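Local coordinates for glucosidase (Croceicoccus marinus, PDB 5Z3K), which probably hydrolyses O-glycosidic bonds as a beta-glucosidase of glycoside hydrolase family 39, at residues A148-F160 with A189-L201. Residues are numbered along the deposited sequence; the frame is centred on the assembly and turned at random.
Sequences AVSHWEFGDQPDF and ALKVGGPCVAFPL
Lys191 lies alongside His151 where two neighbouring parallel strands, 151-154 and 191-197, begin their run through the eight-stranded beta/alpha (TIM) barrel of this family 39 glycosidase. Helix 169-186 makes the crossover between them, completing a beta-alpha-beta unit. The aliphatic part of Lys191 covers one face of the imidazole in a CH-pi contact, CB standing 3.9 Å from the centroid of the His151 ring. At the edge of the same ring, in its plane, Ser150 OG is hydrogen-bonded to His151 ND1 at 2.7 Å, which helps to hold the ring's rotation. Four backbone bonds follow in parallel register, from Lys191 N to Ser150 O up to Phe154 N to Gly193 O. On the helix-facing side, Trp152 turns its indole edge to Leu190, with NE1 4.0 Å from Leu190 CD2. Past the last bridged pair, still in strand 191-197, Cys196 points toward segment 148-160 and packs its CB 3.5 Å from Glu153 OE1, an oxygen also held by Ser225 and Ser263; its SG, anti to the backbone N (chi1 -170°), lies 3.9 Å from Asp156 OD2, an oxygen bound by Arg55 and Tyr264. In the turn beyond strand 151-154, Asp159 grips the loop that follows strand 191-197. Its chi1 of 51° sets CG between its own N and carbonyl carbon, and the carboxylate takes two successive amides, one per oxygen. Replacing Asp159 with alanine would probably leave the amides of Ala198 and Phe199 without these acceptors and the loop less firmly tied. Phe160 and Phe199 meet beside it rim to rim, planes at 42°. Of the two carboxylate bonds, Ala198 N reaches OD1 of Asp159 through the syn lone pair at 2.9 Å, whereas Phe199 N approaches OD2 from out of the carboxylate plane.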
ATOM      1  N   ALA A 148     -18.044  -6.169  -5.115  1.00 16.66           N
ATOM      2  CA  ALA A 148     -17.342  -5.593  -3.975  1.00 17.94           C
ATOM      3  C   ALA A 148     -15.834  -5.775  -4.039  1.00 15.86           C
ATOM      4  O   ALA A 148     -15.107  -5.007  -3.400  1.00 15.53           O
ATOM      5  CB  ALA A 148     -17.874  -6.187  -2.666  1.00 13.08           C
ATOM      6  N   VAL A 149     -15.341  -6.755  -4.792  1.00 15.94           N
ATOM      7  CA  VAL A 149     -13.920  -7.096  -4.815  1.00 14.26           C
ATOM      8  C   VAL A 149     -13.460  -7.104  -6.262  1.00 16.91           C
ATOM      9  O   VAL A 149     -13.826  -8.006  -7.031  1.00 18.94           O
ATOM     10  CB  VAL A 149     -13.647  -8.454  -4.148  1.00 17.10           C
ATOM     11  CG1 VAL A 149     -12.168  -8.783  -4.194  1.00 14.48           C
ATOM     12  CG2 VAL A 149     -14.138  -8.430  -2.725  1.00 15.06           C
ATOM     13  N   SER A 150     -12.622  -6.128  -6.629  1.00 14.32           N
ATOM     14  CA  SER A 150     -12.164  -5.997  -8.003  1.00 17.15           C
ATOM     15  C   SER A 150     -10.877  -6.760  -8.288  1.00 21.12           C
ATOM     16  O   SER A 150     -10.602  -7.069  -9.453  1.00 20.27           O
ATOM     17  CB  SER A 150     -11.945  -4.519  -8.342  1.00 15.75           C
ATOM     18  OG  SER A 150     -10.911  -3.977  -7.536  1.00 18.85           O
ATOM     19  N   HIS A 151     -10.091  -7.065  -7.263  1.00 16.49           N
ATOM     20  CA  HIS A 151      -8.776  -7.659  -7.422  1.00 18.62           C
ATOM     21  C   HIS A 151      -8.663  -8.884  -6.530  1.00 17.42           C
ATOM     22  O   HIS A 151      -9.011  -8.826  -5.347  1.00 12.70           O
ATOM     23  CB  HIS A 151      -7.690  -6.646  -7.064  1.00 18.41           C
ATOM     24  CG  HIS A 151      -7.464  -5.607  -8.113  1.00 17.71           C
ATOM     25  ND1 HIS A 151      -8.404  -4.643  -8.418  1.00 22.35           N
ATOM     26  CD2 HIS A 151      -6.412  -5.381  -8.936  1.00 20.02           C
ATOM     27  CE1 HIS A 151      -7.937  -3.868  -9.382  1.00 22.54           C
ATOM     28  NE2 HIS A 151      -6.729  -4.292  -9.712  1.00 23.76           N
ATOM     29  N   TRP A 152      -8.170  -9.984  -7.094  1.00 13.45           N
ATOM     30  CA  TRP A 152      -8.023 -11.245  -6.380  1.00 15.48           C
ATOM     31  C   TRP A 152      -6.570 -11.687  -6.470  1.00 14.94           C
ATOM     32  O   TRP A 152      -6.048 -11.927  -7.569  1.00 15.35           O
ATOM     33  CB  TRP A 152      -8.985 -12.299  -6.944  1.00 13.91           C
ATOM     34  CG  TRP A 152     -10.420 -11.931  -6.689  1.00 14.53           C
ATOM     35  CD1 TRP A 152     -11.202 -11.100  -7.440  1.00 17.37           C
ATOM     36  CD2 TRP A 152     -11.226 -12.340  -5.579  1.00 11.80           C
ATOM     37  NE1 TRP A 152     -12.456 -10.990  -6.879  1.00 12.61           N
ATOM     38  CE2 TRP A 152     -12.492 -11.741  -5.736  1.00 16.83           C
ATOM     39  CE3 TRP A 152     -11.004 -13.167  -4.474  1.00 14.61           C
ATOM     40  CZ2 TRP A 152     -13.534 -11.944  -4.831  1.00 14.54           C
ATOM     41  CZ3 TRP A 152     -12.046 -13.366  -3.574  1.00 14.41           C
ATOM     42  CH2 TRP A 152     -13.292 -12.752  -3.760  1.00 16.58           C
ATOM     43  N   GLU A 153      -5.916 -11.769  -5.317  1.00 15.25           N
ATOM     44  CA  GLU A 153      -4.507 -12.116  -5.236  1.00 14.81           C
ATOM     45  C   GLU A 153      -4.365 -13.533  -4.711  1.00 14.71           C
ATOM     46  O   GLU A 153      -4.955 -13.886  -3.682  1.00 14.94           O
ATOM     47  CB  GLU A 153      -3.746 -11.151  -4.318  1.00 14.89           C
ATOM     48  CG  GLU A 153      -2.229 -11.438  -4.212  1.00 16.69           C
ATOM     49  CD  GLU A 153      -1.520 -10.485  -3.262  1.00 14.88           C
ATOM     50  OE1 GLU A 153      -0.343 -10.130  -3.513  1.00 15.37           O
ATOM     51  OE2 GLU A 153      -2.153 -10.082  -2.261  1.00 17.69           O
ATOM     52  N   PHE A 154      -3.553 -14.330  -5.386  1.00 12.33           N
ATOM     53  CA  PHE A 154      -3.179 -15.642  -4.875  1.00 12.82           C
ATOM     54  C   PHE A 154      -1.735 -15.615  -4.403  1.00 13.30           C
ATOM     55  O   PHE A 154      -0.819 -15.408  -5.205  1.00 14.56           O
ATOM     56  CB  PHE A 154      -3.350 -16.751  -5.913  1.00 12.68           C
ATOM     57  CG  PHE A 154      -2.990 -18.110  -5.363  1.00 14.04           C
ATOM     58  CD1 PHE A 154      -3.927 -18.857  -4.666  1.00 13.06           C
ATOM     59  CD2 PHE A 154      -1.701 -18.608  -5.489  1.00 16.06           C
ATOM     60  CE1 PHE A 154      -3.593 -20.099  -4.118  1.00 15.43           C
ATOM     61  CE2 PHE A 154      -1.356 -19.847  -4.953  1.00 13.92           C
ATOM     62  CZ  PHE A 154      -2.306 -20.584  -4.255  1.00 13.38           C
ATOM     63  N   GLY A 155      -1.530 -15.869  -3.117  1.00 13.83           N
ATOM     64  CA  GLY A 155      -0.188 -16.017  -2.589  1.00 13.53           C
ATOM     65  C   GLY A 155       0.209 -14.986  -1.550  1.00 14.43           C
ATOM     66  O   GLY A 155      -0.312 -13.866  -1.530  1.00 14.54           O
ATOM     67  N   ASP A 156       1.151 -15.356  -0.688  1.00 14.40           N
ATOM     68  CA  ASP A 156       1.794 -14.394   0.200  1.00 15.08           C
ATOM     69  C   ASP A 156       3.179 -14.931   0.531  1.00 14.78           C
ATOM     70  O   ASP A 156       3.297 -15.887   1.298  1.00 16.18           O
ATOM     71  CB  ASP A 156       0.965 -14.158   1.464  1.00 14.82           C
ATOM     72  CG  ASP A 156       1.537 -13.043   2.324  1.00 15.97           C
ATOM     73  OD1 ASP A 156       2.428 -13.338   3.145  1.00 15.55           O
ATOM     74  OD2 ASP A 156       1.110 -11.872   2.177  1.00 14.00           O
ATOM     75  N   GLN A 157       4.219 -14.318  -0.050  1.00 15.01           N
ATOM     76  CA  GLN A 157       5.608 -14.653   0.232  1.00 15.02           C
ATOM     77  C   GLN A 157       5.909 -16.158   0.150  1.00 15.44           C
ATOM     78  O   GLN A 157       6.456 -16.733   1.090  1.00 16.28           O
ATOM     79  CB  GLN A 157       6.012 -14.116   1.598  1.00 17.88           C
ATOM     80  CG  GLN A 157       5.267 -12.858   1.972  1.00 20.16           C
ATOM     81  CD  GLN A 157       5.745 -12.194   3.248  1.00 21.28           C
ATOM     82  OE1 GLN A 157       6.942 -12.082   3.498  1.00 20.06           O
ATOM     83  NE2 GLN A 157       4.799 -11.721   4.052  1.00 16.88           N
ATOM     84  N   PRO A 158       5.575 -16.813  -0.969  1.00 15.27           N
ATOM     85  CA  PRO A 158       5.935 -18.238  -1.099  1.00 18.44           C
ATOM     86  C   PRO A 158       7.435 -18.477  -1.107  1.00 20.46           C
ATOM     87  O   PRO A 158       7.866 -19.595  -0.811  1.00 21.20           O
ATOM     88  CB  PRO A 158       5.301 -18.646  -2.437  1.00 17.65           C
ATOM     89  CG  PRO A 158       5.258 -17.363  -3.223  1.00 17.31           C
ATOM     90  CD  PRO A 158       4.906 -16.319  -2.189  1.00 12.31           C
ATOM     91  N   ASP A 159       8.243 -17.462  -1.433  1.00 20.46           N
ATOM     92  CA  ASP A 159       9.697 -17.589  -1.443  1.00 22.24           C
ATOM     93  C   ASP A 159      10.332 -17.233  -0.103  1.00 25.07           C
ATOM     94  O   ASP A 159      11.563 -17.205  -0.002  1.00 20.95           O
ATOM     95  CB  ASP A 159      10.297 -16.710  -2.549  1.00 19.34           C
ATOM     96  CG  ASP A 159       9.791 -15.267  -2.506  1.00 21.96           C
ATOM     97  OD1 ASP A 159       8.684 -15.024  -1.975  1.00 17.37           O
ATOM     98  OD2 ASP A 159      10.509 -14.370  -3.009  1.00 19.92           O
ATOM     99  N   PHE A 160       9.524 -16.959   0.923  1.00 18.30           N
ATOM    100  CA  PHE A 160      10.033 -16.618   2.250  1.00 19.27           C
ATOM    101  C   PHE A 160      10.335 -17.911   3.008  1.00 22.67           C
ATOM    102  O   PHE A 160       9.663 -18.285   3.974  1.00 19.38           O
ATOM    103  CB  PHE A 160       9.031 -15.747   2.995  1.00 20.92           C
ATOM    104  CG  PHE A 160       9.608 -15.019   4.171  1.00 18.46           C
ATOM    105  CD1 PHE A 160      10.360 -13.875   3.990  1.00 29.35           C
ATOM    106  CD2 PHE A 160       9.377 -15.460   5.457  1.00 27.27           C
ATOM    107  CE1 PHE A 160      10.885 -13.199   5.068  1.00 25.49           C
ATOM    108  CE2 PHE A 160       9.900 -14.783   6.540  1.00 25.03           C
ATOM    109  CZ  PHE A 160      10.653 -13.657   6.343  1.00 29.11           C
ATOM    110  N   ALA A 189     -14.047  -9.572 -16.061  1.00 22.65           N
ATOM    111  CA  ALA A 189     -13.569  -8.232 -15.733  1.00 26.06           C
ATOM    112  C   ALA A 189     -12.778  -8.185 -14.435  1.00 23.00           C
ATOM    113  O   ALA A 189     -12.132  -7.169 -14.159  1.00 23.25           O
ATOM    114  CB  ALA A 189     -14.747  -7.260 -15.646  1.00 22.34           C
ATOM    115  N   LEU A 190     -12.818  -9.241 -13.630  1.00 21.66           N
ATOM    116  CA  LEU A 190     -12.048  -9.255 -12.397  1.00 21.15           C
ATOM    117  C   LEU A 190     -10.563  -9.402 -12.697  1.00 21.78           C
ATOM    118  O   LEU A 190     -10.159 -10.066 -13.655  1.00 24.34           O
ATOM    119  CB  LEU A 190     -12.514 -10.391 -11.492  1.00 15.69           C
ATOM    120  CG  LEU A 190     -13.971 -10.319 -11.035  1.00 20.97           C
ATOM    121  CD1 LEU A 190     -14.387 -11.653 -10.441  1.00 17.73           C
ATOM    122  CD2 LEU A 190     -14.187  -9.176 -10.033  1.00 19.01           C
ATOM    123  N   LYS A 191      -9.743  -8.767 -11.873  1.00 20.25           N
ATOM    124  CA  LYS A 191      -8.297  -8.862 -12.008  1.00 21.61           C
ATOM    125  C   LYS A 191      -7.789  -9.937 -11.059  1.00 21.96           C
ATOM    126  O   LYS A 191      -8.183  -9.972  -9.887  1.00 18.88           O
ATOM    127  CB  LYS A 191      -7.625  -7.524 -11.706  1.00 21.57           C
ATOM    128  CG  LYS A 191      -8.118  -6.368 -12.568  1.00 22.63           C
ATOM    129  CD  LYS A 191      -8.078  -6.711 -14.046  1.00 26.89           C
ATOM    130  CE  LYS A 191      -8.551  -5.533 -14.890  1.00 32.71           C
ATOM    131  NZ  LYS A 191      -9.012  -5.962 -16.239  1.00 36.63           N
ATOM    132  N   VAL A 192      -6.938 -10.826 -11.574  1.00 14.45           N
ATOM    133  CA  VAL A 192      -6.323 -11.868 -10.766  1.00 14.48           C
ATOM    134  C   VAL A 192      -4.816 -11.779 -10.954  1.00 15.09           C
ATOM    135  O   VAL A 192      -4.324 -11.432 -12.034  1.00 15.52           O
ATOM    136  CB  VAL A 192      -6.868 -13.281 -11.123  1.00 19.37           C
ATOM    137  CG1 VAL A 192      -6.404 -13.735 -12.527  1.00 17.62           C
ATOM    138  CG2 VAL A 192      -6.501 -14.310 -10.035  1.00 14.83           C
ATOM    139  N   GLY A 193      -4.083 -12.065  -9.888  1.00 15.97           N
ATOM    140  CA  GLY A 193      -2.640 -11.990  -9.956  1.00 16.35           C
ATOM    141  C   GLY A 193      -1.997 -12.563  -8.711  1.00 14.00           C
ATOM    142  O   GLY A 193      -2.658 -13.159  -7.863  1.00 15.39           O
ATOM    143  N   GLY A 194      -0.686 -12.381  -8.625  1.00 15.07           N
ATOM    144  CA  GLY A 194       0.120 -12.989  -7.589  1.00 12.64           C
ATOM    145  C   GLY A 194       1.572 -12.816  -7.968  1.00 12.53           C
ATOM    146  O   GLY A 194       1.885 -12.078  -8.901  1.00 12.55           O
ATOM    147  N   PRO A 195       2.490 -13.505  -7.280  1.00 15.45           N
ATOM    148  CA  PRO A 195       2.306 -14.427  -6.160  1.00 13.48           C
ATOM    149  C   PRO A 195       2.693 -13.793  -4.840  1.00 13.01           C
ATOM    150  O   PRO A 195       2.840 -14.504  -3.853  1.00 14.98           O
ATOM    151  CB  PRO A 195       3.280 -15.548  -6.497  1.00 19.42           C
ATOM    152  CG  PRO A 195       4.461 -14.764  -7.043  1.00 16.73           C
ATOM    153  CD  PRO A 195       3.869 -13.581  -7.797  1.00 18.28           C
ATOM    154  N   CYS A 196       2.892 -12.472  -4.843  1.00 14.46           N
ATOM    155  CA  CYS A 196       3.386 -11.728  -3.688  1.00 16.52           C
ATOM    156  C   CYS A 196       4.816 -12.142  -3.364  1.00 15.34           C
ATOM    157  O   CYS A 196       5.099 -12.658  -2.279  1.00 14.92           O
ATOM    158  CB  CYS A 196       2.475 -11.892  -2.465  1.00 14.92           C
ATOM    159  SG  CYS A 196       2.910 -10.745  -1.115  1.00 16.65           S
ATOM    160  N   VAL A 197       5.719 -11.888  -4.317  1.00 15.92           N
ATOM    161  CA  VAL A 197       7.139 -12.178  -4.151  1.00 18.29           C
ATOM    162  C   VAL A 197       7.698 -11.422  -2.955  1.00 17.87           C
ATOM    163  O   VAL A 197       7.626 -10.187  -2.888  1.00 18.49           O
ATOM    164  CB  VAL A 197       7.897 -11.802  -5.433  1.00 16.53           C
ATOM    165  CG1 VAL A 197       9.374 -12.185  -5.313  1.00 18.69           C
ATOM    166  CG2 VAL A 197       7.263 -12.459  -6.652  1.00 19.27           C
ATOM    167  N   ALA A 198       8.308 -12.156  -2.021  1.00 17.09           N
ATOM    168  CA  ALA A 198       8.915 -11.517  -0.859  1.00 16.09           C
ATOM    169  C   ALA A 198      10.291 -10.945  -1.168  1.00 19.25           C
ATOM    170  O   ALA A 198      10.683  -9.936  -0.573  1.00 17.94           O
ATOM    171  CB  ALA A 198       9.033 -12.513   0.300  1.00 19.19           C
ATOM    172  N   PHE A 199      11.039 -11.581  -2.069  1.00 16.00           N
ATOM    173  CA  PHE A 199      12.422 -11.210  -2.375  1.00 20.63           C
ATOM    174  C   PHE A 199      12.532 -10.862  -3.858  1.00 17.05           C
ATOM    175  O   PHE A 199      13.108 -11.630  -4.644  1.00 17.66           O
ATOM    176  CB  PHE A 199      13.374 -12.346  -1.999  1.00 20.51           C
ATOM    177  CG  PHE A 199      13.248 -12.798  -0.563  1.00 22.68           C
ATOM    178  CD1 PHE A 199      13.017 -11.882   0.450  1.00 19.17           C
ATOM    179  CD2 PHE A 199      13.369 -14.133  -0.232  1.00 22.70           C
ATOM    180  CE1 PHE A 199      12.904 -12.286   1.764  1.00 23.91           C
ATOM    181  CE2 PHE A 199      13.261 -14.547   1.078  1.00 22.98           C
ATOM    182  CZ  PHE A 199      13.029 -13.624   2.079  1.00 26.78           C
ATOM    183  N   PRO A 200      12.009  -9.697  -4.274  1.00 19.01           N
ATOM    184  CA  PRO A 200      11.834  -9.435  -5.717  1.00 18.21           C
ATOM    185  C   PRO A 200      13.120  -9.243  -6.503  1.00 16.61           C
ATOM    186  O   PRO A 200      13.050  -9.228  -7.737  1.00 16.73           O
ATOM    187  CB  PRO A 200      10.993  -8.152  -5.749  1.00 18.81           C
ATOM    188  CG  PRO A 200      11.270  -7.491  -4.430  1.00 19.10           C
ATOM    189  CD  PRO A 200      11.438  -8.617  -3.447  1.00 17.91           C
ATOM    190  N   LEU A 201      14.274  -9.068  -5.860  1.00 17.24           N
ATOM    191  CA  LEU A 201      15.537  -9.043  -6.591  1.00 18.45           C
ATOM    192  C   LEU A 201      16.264 -10.385  -6.527  1.00 21.03           C
ATOM    193  O   LEU A 201      17.467 -10.444  -6.801  1.00 22.86           O
ATOM    194  CB  LEU A 201      16.450  -7.927  -6.075  1.00 20.08           C
ATOM    195  CG  LEU A 201      15.926  -6.485  -6.141  1.00 21.69           C
ATOM    196  CD1 LEU A 201      16.980  -5.496  -5.646  1.00 17.22           C
ATOM    197  CD2 LEU A 201      15.458  -6.128  -7.549  1.00 14.69           C
TER
HETATM  198  O   HOH W   1     -11.813  -5.623 -11.928  1.00 26.78           O